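Local coordinates for 2'-5' RNA Ligase (Thermus thermophilus, PDB 1IUH), which belongs to the LigT-like phosphoesterase family of the 2H clan, a small single-chain protein built on an antiparallel sheet with helices, at residues A68-R73 / W152-F157; A6-E11 / G156-R161. All coordinates share one frame; numbering follows the deposited sequence.

In the fold
Both interactions use strand 150-164, which passes from one neighbour to another: its first part pairs with the start of strand 70-80 in interaction 1, and the part from Gly156 onward meets strand 2-8 in interaction 2. Gly156 and Phe157 belong to both, and the contact centres lie about 11 Å apart. Interaction 1 is partly buried, a longer ladder with four backbone bonds, Arg71 and Pro153 on one face and Phe70, Ala72, Trp152 and Val154 on the other. Interaction 2 is buried nearer the middle of the chain, with two direct backbone bonds, a water bridge and small apolar contacts. Trp152 packs on Leu9 and Pro10, tying the two together.

Interaction 1. Residues A68-R73 / W152-F157; sequences APFRAR and WPVEGF
Phe70 and Val154 face each other across an antiparallel ladder, their side chains side by side and pointing the same way. Phe70 has CG between its backbone N and carbonyl carbon (chi1 57°), and its ring lies beside the valine, with Val154 CB over one face, offset toward the rim and 3.9 Å from the ring centroid. The two methyls divide the rim: CG2 sits by CE1 at 3.7 Å, and CG1 by CZ. Val154 CG2, anti to the carbonyl carbon, also reaches Ala72 CB. That same CB rests over the six-membered ring of Trp152, 3.7 Å from its centroid and 15° off the ring normal, nearest CZ3 and CH2. Ala72 CB and Val154 CG2 thus share one face of the indole, both offset toward its rim.

Phe70 and Val154 exchange two backbone hydrogen bonds, and Ala72 and Trp152 exchange another two; Ala72 N to Trp152 O spans 2.9 Å at 168°. Between them, Arg71 and Pro153 form a non-hydrogen-bonded pair on the other face, where Arg71 CA brings its hydrogen to Trp152 O. Just before strand 70-80, the side chains of Pro69 and Glu155 cross at about a right angle, OE1 of Glu155 lying 3.6 Å from Pro69 CB. Phe98 of helix 96-113 meets the Phe70 ring edge-to-face and touches Ala72 and Val154, while Trp152 meets helix 11-21. The chemistry is two-sided: CH-pi and methyl packing under helices on one face, exposed Arg71 and Pro153 on the other, with four backbone bonds setting the register between.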
loop_
_atom_site.group_PDB
_atom_site.type_symbol
_atom_site.label_atom_id
_atom_site.label_comp_id
_atom_site.label_asym_id
_atom_site.label_seq_id
_atom_site.Cartn_x
_atom_site.Cartn_y
_atom_site.Cartn_z
ATOM N N ALA A 68 -7.407 -17.111 0.492
ATOM C CA ALA A 68 -6.400 -17.737 1.346
ATOM C C ALA A 68 -5.057 -16.937 1.478
ATOM O O ALA A 68 -4.740 -16.101 0.679
ATOM C CB ALA A 68 -6.104 -19.124 0.798
ATOM N N PRO A 69 -4.297 -17.186 2.555
ATOM C CA PRO A 69 -3.004 -16.529 2.776
ATOM C C PRO A 69 -2.217 -16.923 1.532
ATOM O O PRO A 69 -2.385 -17.994 1.025
ATOM C CB PRO A 69 -2.487 -17.239 4.019
ATOM C CG PRO A 69 -3.789 -17.402 4.820
ATOM C CD PRO A 69 -4.740 -17.893 3.777
ATOM N N PHE A 70 -1.378 -16.050 1.011
ATOM C CA PHE A 70 -0.622 -16.379 -0.198
ATOM C C PHE A 70 0.819 -15.850 -0.029
ATOM O O PHE A 70 1.029 -14.964 0.792
ATOM C CB PHE A 70 -1.307 -15.722 -1.394
ATOM C CG PHE A 70 -1.453 -14.220 -1.268
ATOM C CD1 PHE A 70 -0.405 -13.385 -1.618
ATOM C CD2 PHE A 70 -2.687 -13.639 -0.810
ATOM C CE1 PHE A 70 -0.554 -11.957 -1.539
ATOM C CE2 PHE A 70 -2.856 -12.215 -0.725
ATOM C CZ PHE A 70 -1.758 -11.367 -1.107
ATOM N N ARG A 71 1.788 -16.378 -0.781
ATOM C CA ARG A 71 3.163 -15.885 -0.666
ATOM C C ARG A 71 3.421 -14.731 -1.618
ATOM O O ARG A 71 2.944 -14.753 -2.764
ATOM C CB ARG A 71 4.170 -16.978 -0.997
ATOM C CG ARG A 71 4.698 -17.752 0.200
ATOM C CD ARG A 71 3.924 -19.029 0.507
ATOM N NE ARG A 71 4.524 -20.268 0.014
ATOM C CZ ARG A 71 4.571 -20.606 -1.265
ATOM N NH1 ARG A 71 4.065 -19.799 -2.174
ATOM N NH2 ARG A 71 5.107 -21.752 -1.633
ATOM N N ALA A 72 4.139 -13.708 -1.138
ATOM C CA ALA A 72 4.523 -12.567 -1.961
ATOM C C ALA A 72 6.060 -12.602 -1.962
ATOM O O ALA A 72 6.709 -13.193 -1.061
ATOM C CB ALA A 72 4.059 -11.261 -1.366
ATOM N N ARG A 73 6.620 -11.953 -2.980
ATOM C CA ARG A 73 8.043 -11.849 -3.183
ATOM C C ARG A 73 8.314 -10.353 -3.371
ATOM O O ARG A 73 7.563 -9.628 -4.029
ATOM C CB ARG A 73 8.398 -12.653 -4.411
ATOM C CG ARG A 73 9.794 -12.561 -4.848
ATOM C CD ARG A 73 10.366 -13.963 -5.143
ATOM N NE ARG A 73 11.601 -14.213 -4.370
ATOM C CZ ARG A 73 11.931 -15.403 -3.865
ATOM N NH1 ARG A 73 11.124 -16.450 -4.066
ATOM N NH2 ARG A 73 13.028 -15.540 -3.108
ATOM N N TRP A 152 7.665 -13.893 1.446
ATOM C CA TRP A 152 7.091 -13.867 2.768
ATOM C C TRP A 152 5.619 -14.243 2.632
ATOM O O TRP A 152 5.044 -14.150 1.544
ATOM C CB TRP A 152 7.282 -12.491 3.403
ATOM C CG TRP A 152 6.193 -11.524 3.173
ATOM C CD1 TRP A 152 5.163 -11.248 4.027
ATOM C CD2 TRP A 152 6.122 -10.540 2.134
ATOM N NE1 TRP A 152 4.488 -10.149 3.605
ATOM C CE2 TRP A 152 5.041 -9.685 2.452
ATOM C CE3 TRP A 152 6.872 -10.292 0.970
ATOM C CZ2 TRP A 152 4.683 -8.589 1.658
ATOM C CZ3 TRP A 152 6.532 -9.215 0.175
ATOM C CH2 TRP A 152 5.447 -8.366 0.515
ATOM N N PRO A 153 4.998 -14.688 3.723
ATOM C CA PRO A 153 3.578 -15.099 3.798
ATOM C C PRO A 153 2.620 -13.947 4.023
ATOM O O PRO A 153 2.695 -13.327 5.066
ATOM C CB PRO A 153 3.548 -16.049 5.038
ATOM C CG PRO A 153 4.995 -16.532 5.159
ATOM C CD PRO A 153 5.746 -15.214 4.883
ATOM N N VAL A 154 1.702 -13.652 3.110
ATOM C CA VAL A 154 0.711 -12.559 3.369
ATOM C C VAL A 154 -0.517 -13.218 3.973
ATOM O O VAL A 154 -1.165 -14.013 3.302
ATOM C CB VAL A 154 0.292 -11.812 2.067
ATOM C CG1 VAL A 154 -0.722 -10.764 2.378
ATOM C CG2 VAL A 154 1.525 -11.179 1.389
ATOM N N GLU A 155 -0.815 -12.890 5.235
ATOM C CA GLU A 155 -1.923 -13.467 6.005
ATOM C C GLU A 155 -3.128 -12.595 6.219
ATOM O O GLU A 155 -4.117 -13.043 6.808
ATOM C CB GLU A 155 -1.448 -13.855 7.370
ATOM C CG GLU A 155 -0.046 -14.194 7.352
ATOM C CD GLU A 155 0.168 -15.649 7.561
ATOM O OE1 GLU A 155 -0.679 -16.432 7.044
ATOM O OE2 GLU A 155 1.189 -15.994 8.235
ATOM N N GLY A 156 -3.069 -11.343 5.783
ATOM C CA GLY A 156 -4.234 -10.490 5.974
ATOM C C GLY A 156 -3.948 -9.067 5.599
ATOM O O GLY A 156 -2.861 -8.764 5.134
ATOM N N PHE A 157 -4.926 -8.193 5.772
ATOM C CA PHE A 157 -4.738 -6.785 5.419
ATOM C C PHE A 157 -5.617 -5.921 6.312
ATOM O O PHE A 157 -6.334 -6.438 7.168
ATOM C CB PHE A 157 -5.080 -6.582 3.959
ATOM C CG PHE A 157 -6.489 -6.917 3.642
ATOM C CD1 PHE A 157 -7.458 -5.896 3.467
ATOM C CD2 PHE A 157 -6.901 -8.259 3.565
ATOM C CE1 PHE A 157 -8.830 -6.237 3.226
ATOM C CE2 PHE A 157 -8.260 -8.590 3.332
ATOM C CZ PHE A 157 -9.224 -7.580 3.166
#

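Interaction 2. Residues A6-E11 / G156-R161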
loop_
_atom_site.group_PDB
_atom_site.type_symbol
_atom_site.label_atom_id
_atom_site.label_comp_id
_atom_site.label_asym_id
_atom_site.label_seq_id
_atom_site.Cartn_x
_atom_site.Cartn_y
_atom_site.Cartn_z
ATOM N N ALA A 6 -4.750 -1.804 2.921
ATOM C CA ALA A 6 -3.350 -2.048 2.728
ATOM C C ALA A 6 -2.882 -3.320 3.404
ATOM O O ALA A 6 -3.564 -3.880 4.257
ATOM C CB ALA A 6 -2.524 -0.819 3.285
ATOM N N VAL A 7 -1.685 -3.745 3.023
ATOM C CA VAL A 7 -1.071 -4.894 3.630
ATOM C C VAL A 7 0.117 -4.360 4.444
ATOM O O VAL A 7 0.965 -3.645 3.899
ATOM C CB VAL A 7 -0.523 -5.851 2.579
ATOM C CG1 VAL A 7 0.490 -6.850 3.232
ATOM C CG2 VAL A 7 -1.608 -6.540 1.944
ATOM N N PHE A 8 0.167 -4.674 5.729
ATOM C CA PHE A 8 1.319 -4.303 6.545
ATOM C C PHE A 8 2.282 -5.483 6.478
ATOM O O PHE A 8 1.912 -6.601 6.071
ATOM C CB PHE A 8 0.914 -3.908 7.968
ATOM C CG PHE A 8 0.355 -2.528 8.028
ATOM C CD1 PHE A 8 -1.027 -2.319 8.073
ATOM C CD2 PHE A 8 1.211 -1.434 7.891
ATOM C CE1 PHE A 8 -1.561 -1.049 7.969
ATOM C CE2 PHE A 8 0.726 -0.173 7.783
ATOM C CZ PHE A 8 -0.696 0.038 7.820
ATOM N N LEU A 9 3.515 -5.233 6.872
ATOM C CA LEU A 9 4.560 -6.184 6.649
ATOM C C LEU A 9 5.221 -6.766 7.866
ATOM O O LEU A 9 5.238 -6.148 8.942
ATOM C CB LEU A 9 5.583 -5.492 5.733
ATOM C CG LEU A 9 4.818 -4.760 4.622
ATOM C CD1 LEU A 9 5.638 -3.596 4.072
ATOM C CD2 LEU A 9 4.439 -5.699 3.516
ATOM N N PRO A 10 5.781 -7.983 7.719
ATOM C CA PRO A 10 6.438 -8.608 8.865
ATOM C C PRO A 10 7.884 -8.120 9.053
ATOM O O PRO A 10 8.508 -7.516 8.171
ATOM C CB PRO A 10 6.334 -10.090 8.544
ATOM C CG PRO A 10 6.594 -10.125 7.022
ATOM C CD PRO A 10 5.828 -8.867 6.527
ATOM N N GLU A 11 8.397 -8.389 10.229
ATOM C CA GLU A 11 9.741 -8.016 10.578
ATOM C C GLU A 11 10.855 -8.185 9.486
ATOM O O GLU A 11 11.561 -7.226 9.128
ATOM C CB GLU A 11 10.061 -8.762 11.890
ATOM C CG GLU A 11 11.489 -8.697 12.358
ATOM C CD GLU A 11 11.568 -8.464 13.862
ATOM O OE1 GLU A 11 10.785 -9.108 14.616
ATOM O OE2 GLU A 11 12.414 -7.629 14.298
ATOM N N GLY A 156 -3.069 -11.343 5.783
ATOM C CA GLY A 156 -4.234 -10.490 5.974
ATOM C C GLY A 156 -3.948 -9.067 5.599
ATOM O O GLY A 156 -2.861 -8.764 5.134
ATOM N N PHE A 157 -4.926 -8.193 5.772
ATOM C CA PHE A 157 -4.738 -6.785 5.419
ATOM C C PHE A 157 -5.617 -5.921 6.312
ATOM O O PHE A 157 -6.334 -6.438 7.168
ATOM C CB PHE A 157 -5.080 -6.582 3.959
ATOM C CG PHE A 157 -6.489 -6.917 3.642
ATOM C CD1 PHE A 157 -7.458 -5.896 3.467
ATOM C CD2 PHE A 157 -6.901 -8.259 3.565
ATOM C CE1 PHE A 157 -8.830 -6.237 3.226
ATOM C CE2 PHE A 157 -8.260 -8.590 3.332
ATOM C CZ PHE A 157 -9.224 -7.580 3.166
ATOM N N ALA A 158 -5.595 -4.611 6.119
ATOM C CA ALA A 158 -6.373 -3.745 6.984
ATOM C C ALA A 158 -7.007 -2.558 6.320
ATOM O O ALA A 158 -6.616 -2.181 5.204
ATOM C CB ALA A 158 -5.470 -3.257 8.124
ATOM N N LEU A 159 -7.981 -1.981 7.031
ATOM C CA LEU A 159 -8.693 -0.794 6.634
ATOM C C LEU A 159 -8.049 0.169 7.589
ATOM O O LEU A 159 -8.088 -0.039 8.793
ATOM C CB LEU A 159 -10.175 -0.866 6.945
ATOM C CG LEU A 159 -10.930 0.450 6.628
ATOM C CD1 LEU A 159 -10.746 0.815 5.139
ATOM C CD2 LEU A 159 -12.412 0.328 6.980
ATOM N N VAL A 160 -7.466 1.223 7.030
ATOM C CA VAL A 160 -6.705 2.227 7.751
ATOM C C VAL A 160 -7.143 3.660 7.456
ATOM O O VAL A 160 -7.466 4.014 6.316
ATOM C CB VAL A 160 -5.164 2.167 7.303
ATOM C CG1 VAL A 160 -4.273 3.036 8.238
ATOM C CG2 VAL A 160 -4.705 0.732 7.187
ATOM N N ARG A 161 -7.121 4.485 8.489
ATOM C CA ARG A 161 -7.413 5.897 8.313
ATOM C C ARG A 161 -6.069 6.650 8.293
ATOM O O ARG A 161 -5.138 6.296 8.987
ATOM C CB ARG A 161 -8.240 6.440 9.470
ATOM C CG ARG A 161 -8.655 7.908 9.240
ATOM C CD ARG A 161 -9.163 8.539 10.506
ATOM N NE ARG A 161 -9.683 9.891 10.310
ATOM C CZ ARG A 161 -10.352 10.522 11.249
ATOM N NH1 ARG A 161 -10.536 9.896 12.403
ATOM N NH2 ARG A 161 -10.889 11.705 11.015
HETATM O O HOH W 1 -0.982 -6.987 6.949
#
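An antiparallel strand pairing inside the antiparallel sheet of this LigT-like phosphoesterase joins strand 2-8 to strand 150-164, with Ala6 and Ala158 as the hydrogen-bonded pair. Ala158 N donates a hydrogen bond to Ala6 O at 2.9 Å, and Ala6 N returns a bond to Ala158 O at 3.0 Å, both fairly straight. The short segments run at 120° to one another, and beyond this pair they are joined through water: Phe8 N donates to water 1 at 2.9 Å, and the water donates in turn to Gly156 O at 3.2 Å. The bridge thus satisfies one backbone N-H and one carbonyl across the two strands.

Side chains meet lightly around this pair. Phe8 has CG anti to its carbonyl carbon (chi1 -78°), and its ring presents an edge to strand 150-164. CE1 is the atom that touches, 3.7 Å from Val160 CG2, which lies near the ring plane; Ala158 CB stands at the same edge, farther off. The side chains of Phe8 and Val160 cross obliquely. Val7 and Phe157 cross at about a right angle, the methyl CG2 of Val7 coming 4.0 Å from Phe157 CB. This CB also lies close to Ala6 O, while the phenyl ring itself leads away from strand 2-8's segment.

Strand 2-8 is flanked on its other edge by strand 39-47, where Val7 bonds Leu40 through the backbone and Ala6 and Phe8 touch His39. Strand 150-164 likewise pairs with strand 169-178, Phe157 bonding Phe177 through the backbone as their rings meet, and Pro10 stands at the N-cap position of helix 11-21 just past the contact.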